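Local coordinates for signal recognition particle 54 kDa protein (Aeropyrum pernix, PDB 7EPK) that binds guanosine-5'-diphosphate and is the 54 kDa protein of an archaeal signal recognition particle, built around a P-loop nucleotide-binding domain, at residues A214-A219 and I242-D247; I98-G103 and V183-R188. One frame throughout, in Å; residues are numbered along the deposited sequence.

Interaction 1: A214-A219 and I242-D247. With GDP (guanosine-5'-diphosphate), chain B.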
loop_
_atom_site.group_PDB
_atom_site.type_symbol
_atom_site.label_atom_id
_atom_site.label_comp_id
_atom_site.label_asym_id
_atom_site.label_seq_id
_atom_site.Cartn_x
_atom_site.Cartn_y
_atom_site.Cartn_z
ATOM N N ALA A 214 4.849 -14.456 -15.365
ATOM C CA ALA A 214 5.328 -13.077 -15.138
ATOM C C ALA A 214 5.880 -12.547 -16.454
ATOM O O ALA A 214 6.742 -13.196 -17.005
ATOM C CB ALA A 214 6.382 -13.040 -14.065
ATOM N N LEU A 215 5.351 -11.429 -16.932
ATOM C CA LEU A 215 5.925 -10.661 -18.055
ATOM C C LEU A 215 7.039 -9.776 -17.511
ATOM O O LEU A 215 6.759 -8.951 -16.660
ATOM C CB LEU A 215 4.844 -9.803 -18.707
ATOM C CG LEU A 215 5.358 -8.934 -19.843
ATOM C CD1 LEU A 215 5.981 -9.778 -20.951
ATOM C CD2 LEU A 215 4.231 -8.084 -20.398
ATOM N N VAL A 216 8.262 -9.964 -17.977
ATOM C CA VAL A 216 9.405 -9.122 -17.544
ATOM C C VAL A 216 9.638 -8.082 -18.636
ATOM O O VAL A 216 9.818 -8.474 -19.802
ATOM C CB VAL A 216 10.643 -9.979 -17.251
ATOM C CG1 VAL A 216 11.864 -9.119 -17.038
ATOM C CG2 VAL A 216 10.408 -10.881 -16.053
ATOM N N ILE A 217 9.540 -6.804 -18.266
ATOM C CA ILE A 217 9.619 -5.635 -19.192
ATOM C C ILE A 217 10.613 -4.648 -18.603
ATOM O O ILE A 217 10.729 -4.574 -17.339
ATOM C CB ILE A 217 8.253 -4.968 -19.437
ATOM C CG1 ILE A 217 7.606 -4.463 -18.145
ATOM C CG2 ILE A 217 7.326 -5.905 -20.193
ATOM C CD1 ILE A 217 6.218 -3.858 -18.325
ATOM N N ASP A 218 11.307 -3.948 -19.499
ATOM C CA ASP A 218 12.226 -2.840 -19.141
ATOM C C ASP A 218 11.397 -1.540 -19.052
ATOM O O ASP A 218 10.352 -1.422 -19.750
ATOM C CB ASP A 218 13.445 -2.881 -20.079
ATOM C CG ASP A 218 13.640 -1.734 -21.064
ATOM O OD1 ASP A 218 12.854 -1.630 -22.041
ATOM O OD2 ASP A 218 14.617 -0.971 -20.866
ATOM N N ALA A 219 11.810 -0.601 -18.195
ATOM C CA ALA A 219 11.265 0.779 -18.127
ATOM C C ALA A 219 11.782 1.615 -19.308
ATOM O O ALA A 219 12.458 2.630 -19.049
ATOM C CB ALA A 219 11.659 1.409 -16.811
ATOM N N ILE A 242 6.822 -7.491 -13.959
ATOM C CA ILE A 242 8.061 -7.132 -13.232
ATOM C C ILE A 242 8.737 -6.106 -14.124
ATOM O O ILE A 242 8.853 -6.383 -15.321
ATOM C CB ILE A 242 8.939 -8.366 -12.955
ATOM C CG1 ILE A 242 8.202 -9.392 -12.090
ATOM C CG2 ILE A 242 10.246 -7.920 -12.327
ATOM C CD1 ILE A 242 8.952 -10.679 -11.819
ATOM N N VAL A 243 9.099 -4.950 -13.576
ATOM C CA VAL A 243 9.652 -3.838 -14.390
ATOM C C VAL A 243 11.126 -3.659 -14.020
ATOM O O VAL A 243 11.405 -3.357 -12.834
ATOM C CB VAL A 243 8.825 -2.549 -14.225
ATOM C CG1 VAL A 243 9.384 -1.416 -15.067
ATOM C CG2 VAL A 243 7.369 -2.778 -14.587
ATOM N N THR A 244 12.005 -3.837 -15.015
ATOM C CA THR A 244 13.485 -3.797 -14.894
ATOM C C THR A 244 14.039 -2.440 -15.355
ATOM O O THR A 244 13.356 -1.764 -16.142
ATOM C CB THR A 244 14.111 -4.915 -15.735
ATOM O OG1 THR A 244 13.709 -4.683 -17.085
ATOM C CG2 THR A 244 13.698 -6.295 -15.274
ATOM N N LYS A 245 15.253 -2.091 -14.912
ATOM C CA LYS A 245 16.017 -0.893 -15.354
ATOM C C LYS A 245 15.295 0.379 -14.876
ATOM O O LYS A 245 14.987 1.272 -15.707
ATOM C CB LYS A 245 16.226 -0.948 -16.869
ATOM C CG LYS A 245 17.006 -2.162 -17.357
ATOM C CD LYS A 245 17.371 -2.084 -18.819
ATOM C CE LYS A 245 18.550 -2.961 -19.186
ATOM N NZ LYS A 245 18.184 -4.391 -19.108
ATOM N N MET A 246 15.042 0.443 -13.565
ATOM C CA MET A 246 14.567 1.637 -12.821
ATOM C C MET A 246 15.762 2.226 -12.066
ATOM O O MET A 246 15.647 2.435 -10.837
ATOM C CB MET A 246 13.460 1.244 -11.841
ATOM C CG MET A 246 12.193 0.800 -12.540
ATOM S SD MET A 246 11.235 2.236 -13.057
ATOM C CE MET A 246 9.682 1.455 -13.484
ATOM N N ASP A 247 16.875 2.430 -12.787
ATOM C CA ASP A 247 18.134 3.069 -12.303
ATOM C C ASP A 247 18.676 4.044 -13.355
ATOM O O ASP A 247 18.357 3.878 -14.560
ATOM C CB ASP A 247 19.251 2.063 -12.008
ATOM C CG ASP A 247 18.731 0.686 -11.676
ATOM O OD1 ASP A 247 18.462 -0.086 -12.621
ATOM O OD2 ASP A 247 18.563 0.425 -10.479
HETATM P PB GDP B . 17.300 -11.376 -20.907
HETATM O O1B GDP B . 17.745 -11.564 -22.341
HETATM O O2B GDP B . 15.861 -10.900 -20.847
HETATM O O3B GDP B . 17.568 -12.552 -19.981
HETATM O O3A GDP B . 18.161 -10.188 -20.248
HETATM P PA GDP B . 19.441 -10.392 -19.263
HETATM O O1A GDP B . 20.453 -11.190 -20.074
HETATM O O2A GDP B . 19.032 -10.757 -17.856
HETATM O "O5'" GDP B . 20.060 -8.929 -19.070
HETATM C "C5'" GDP B . 20.221 -8.008 -20.165
HETATM C "C4'" GDP B . 20.886 -6.761 -19.608
HETATM O "O4'" GDP B . 19.974 -6.114 -18.710
HETATM C "C3'" GDP B . 22.117 -7.116 -18.779
HETATM O "O3'" GDP B . 23.190 -6.253 -19.142
HETATM C "C2'" GDP B . 21.694 -6.937 -17.328
HETATM O "O2'" GDP B . 22.818 -6.589 -16.507
HETATM C "C1'" GDP B . 20.624 -5.840 -17.447
HETATM N N9 GDP B . 19.597 -5.660 -16.351
HETATM C C8 GDP B . 18.637 -6.520 -15.958
HETATM N N7 GDP B . 17.868 -6.004 -14.959
HETATM C C5 GDP B . 18.322 -4.774 -14.722
HETATM C C6 GDP B . 17.963 -3.686 -13.809
HETATM O O6 GDP B . 17.030 -3.828 -13.000
HETATM N N1 GDP B . 18.682 -2.558 -13.848
HETATM C C2 GDP B . 19.713 -2.392 -14.701
HETATM N N2 GDP B . 20.386 -1.215 -14.690
HETATM N N3 GDP B . 20.098 -3.357 -15.577
HETATM C C4 GDP B . 19.449 -4.547 -15.626
#
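Val216, Ile217 and Asp218 pair in parallel with Ile242, Val243 and Thr244, the two strands of a beta-alpha-beta unit, the second of which runs straight into the guanine-binding loop of a P-loop domain. The backbone bonds begin with Ile242 N on Leu215 O and finish beyond the strand, where Ala219 N reaches Thr244 O at 2.8 Å. On one face Val216 CG1 meets Thr244 CG2 at 3.8 Å, the two side chains at about a right angle. On the other, Ile217 CG1 lies 3.9 Å from Val243 CG2, and Ala219 CB touches both Val243 CG1 and Met246 SD. Thr244 OG1 is bonded to Ser107 O. Thr244 to Asp247 spell the TKxD signature of such domains. Lys245 N donates to O6 of guanosine-5'-diphosphate at 3.1 Å, while Lys245 CG lies 3.8 Å from base atom N3. Asp247 OD1 accepts from N1 (2.8 Å) and N2 (3.0 Å) of the nucleotide, and its OD2 is held by Thr271. Strand 97-102 flanks strand 212-218, strand 265-270 flanks strand 240-244, and Thr112 of helix 109-122 packs on Val216, Ile242 and Thr244.

Interaction 2: I98-G103 and V183-R188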
loop_
_atom_site.group_PDB
_atom_site.type_symbol
_atom_site.label_atom_id
_atom_site.label_comp_id
_atom_site.label_asym_id
_atom_site.label_seq_id
_atom_site.Cartn_x
_atom_site.Cartn_y
_atom_site.Cartn_z
ATOM N N ILE A 98 4.751 -22.484 -9.186
ATOM C CA ILE A 98 5.546 -22.508 -10.444
ATOM C C ILE A 98 5.396 -21.166 -11.180
ATOM O O ILE A 98 4.265 -20.805 -11.584
ATOM C CB ILE A 98 5.176 -23.729 -11.306
ATOM C CG1 ILE A 98 4.981 -25.010 -10.481
ATOM C CG2 ILE A 98 6.219 -23.944 -12.391
ATOM C CD1 ILE A 98 6.124 -25.342 -9.555
ATOM N N VAL A 99 6.517 -20.474 -11.391
ATOM C CA VAL A 99 6.569 -19.132 -12.037
ATOM C C VAL A 99 7.209 -19.234 -13.419
ATOM O O VAL A 99 8.434 -19.433 -13.477
ATOM C CB VAL A 99 7.384 -18.149 -11.188
ATOM C CG1 VAL A 99 7.352 -16.768 -11.794
ATOM C CG2 VAL A 99 6.902 -18.117 -9.751
ATOM N N LEU A 100 6.437 -19.049 -14.492
ATOM C CA LEU A 100 7.000 -18.945 -15.862
ATOM C C LEU A 100 7.305 -17.484 -16.185
ATOM O O LEU A 100 6.366 -16.707 -16.385
ATOM C CB LEU A 100 6.014 -19.538 -16.869
ATOM C CG LEU A 100 6.448 -19.459 -18.338
ATOM C CD1 LEU A 100 7.750 -20.202 -18.563
ATOM C CD2 LEU A 100 5.360 -19.991 -19.267
ATOM N N LEU A 101 8.579 -17.149 -16.330
ATOM C CA LEU A 101 9.029 -15.849 -16.901
ATOM C C LEU A 101 8.749 -15.788 -18.421
ATOM O O LEU A 101 8.874 -16.797 -19.128
ATOM C CB LEU A 101 10.518 -15.689 -16.570
ATOM C CG LEU A 101 10.814 -15.059 -15.211
ATOM C CD1 LEU A 101 9.753 -15.413 -14.179
ATOM C CD2 LEU A 101 12.193 -15.436 -14.716
ATOM N N VAL A 102 8.313 -14.644 -18.924
ATOM C CA VAL A 102 8.124 -14.411 -20.382
ATOM C C VAL A 102 8.529 -12.961 -20.632
ATOM O O VAL A 102 8.652 -12.217 -19.652
ATOM C CB VAL A 102 6.693 -14.733 -20.876
ATOM C CG1 VAL A 102 6.319 -16.189 -20.635
ATOM C CG2 VAL A 102 5.629 -13.824 -20.284
ATOM N N GLY A 103 8.793 -12.610 -21.891
ATOM C CA GLY A 103 9.443 -11.339 -22.270
ATOM C C GLY A 103 10.438 -11.537 -23.399
ATOM O O GLY A 103 10.778 -12.685 -23.677
ATOM N N VAL A 183 10.893 -20.612 -13.858
ATOM C CA VAL A 183 11.307 -21.142 -15.176
ATOM C C VAL A 183 11.769 -19.997 -16.079
ATOM O O VAL A 183 10.892 -19.348 -16.657
ATOM C CB VAL A 183 10.147 -21.938 -15.779
ATOM C CG1 VAL A 183 10.451 -22.359 -17.205
ATOM C CG2 VAL A 183 9.824 -23.139 -14.898
ATOM N N ASP A 184 13.084 -19.796 -16.228
ATOM C CA ASP A 184 13.663 -18.794 -17.170
ATOM C C ASP A 184 13.423 -19.277 -18.609
ATOM O O ASP A 184 13.404 -20.495 -18.838
ATOM C CB ASP A 184 15.152 -18.529 -16.893
ATOM C CG ASP A 184 15.773 -17.411 -17.734
ATOM O OD1 ASP A 184 15.022 -16.696 -18.395
ATOM O OD2 ASP A 184 17.007 -17.265 -17.736
ATOM N N THR A 185 13.232 -18.347 -19.543
ATOM C CA THR A 185 12.850 -18.620 -20.954
ATOM C C THR A 185 13.732 -17.797 -21.899
ATOM O O THR A 185 14.321 -16.761 -21.461
ATOM C CB THR A 185 11.363 -18.316 -21.248
ATOM O OG1 THR A 185 11.026 -16.958 -20.927
ATOM C CG2 THR A 185 10.415 -19.222 -20.492
ATOM N N ALA A 186 13.762 -18.199 -23.172
ATOM C CA ALA A 186 14.312 -17.388 -24.281
ATOM C C ALA A 186 13.486 -16.095 -24.458
ATOM O O ALA A 186 12.267 -16.088 -24.148
ATOM C CB ALA A 186 14.341 -18.227 -25.538
ATOM N N GLY A 187 14.126 -15.038 -24.971
ATOM C CA GLY A 187 13.468 -13.794 -25.423
ATOM C C GLY A 187 13.630 -13.536 -26.917
ATOM O O GLY A 187 13.354 -12.384 -27.348
ATOM N N ARG A 188 14.077 -14.548 -27.672
ATOM C CA ARG A 188 14.283 -14.504 -29.145
ATOM C C ARG A 188 14.378 -15.947 -29.642
ATOM O O ARG A 188 15.050 -16.735 -28.964
ATOM C CB ARG A 188 15.547 -13.718 -29.522
ATOM C CG ARG A 188 15.497 -13.093 -30.910
ATOM C CD ARG A 188 16.788 -12.408 -31.317
ATOM N NE ARG A 188 17.253 -11.398 -30.365
ATOM C CZ ARG A 188 18.414 -10.736 -30.451
ATOM N NH1 ARG A 188 18.745 -9.846 -29.527
ATOM N NH2 ARG A 188 19.246 -10.966 -31.453
HETATM O O HOH W 1 9.465 -15.115 -23.372
#
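In Thr185 a chi1 of 57° sets OG1 between the backbone N and the carbonyl carbon, turning it to Leu101 O and CG2 to Leu100 CD1, while Leu100, with CG anti to its own N (chi1 178°), carries CD1 across to meet that methyl. This is the core of the P-loop fold, where the strand that leads into the P-loop runs parallel to the one ending in Asp184-Thr185-Ala186-Gly187, the DxxG signature of such nucleotide-binding domains. Val183 is held through both its N and its O: the N donates to Val99 O at 2.8 Å, and the O accepts a longer, tilted bond from Leu101 N. Past the strand end a side chain takes over the pairing, as Thr185 OG1 donates to Leu101 O at 2.8 Å from above the carbonyl plane. The same hydroxyl is bonded to Lys109 of the P-loop. Leu100 CD1 packs beside this bond, 3.7 Å from Val183 CG1, and the Leu100 and Thr185 side chains cross at about a right angle under the cover of Ile204 and Ala205 of helix 194-208. Asp184 turns away from strand 97-102; its OD2 bonds to Thr110 OG1, and the Asp184 side chain lies about 5 Å from a magnesium ion, consistent with a second-shell role. Finally, one water bridges the two segments, donating to Gly103 O at 2.8 Å and to Ala186 O at 3.1 Å.

Interactions 1 and 2 show how one parallel sheet can gather separate segments around a single ligand. Their centres lie 13 Å apart, and strands 97-102 and 212-218, neighbours in the sheet, join them directly: Val216 N probably donates to Val102 O at 2.8 Å, and Val102 N to Ala214 O at 2.9 Å. Leu215 CD1 adds packing against Gly103 CA at 4.0 Å, at the start of the P-loop. Interaction 1 bonds the base of guanosine-5'-diphosphate, whereas interaction 2 lies near the ligand and the magnesium ion, its closeness to the ligand marked by the Asp184 side chain at about 5 Å.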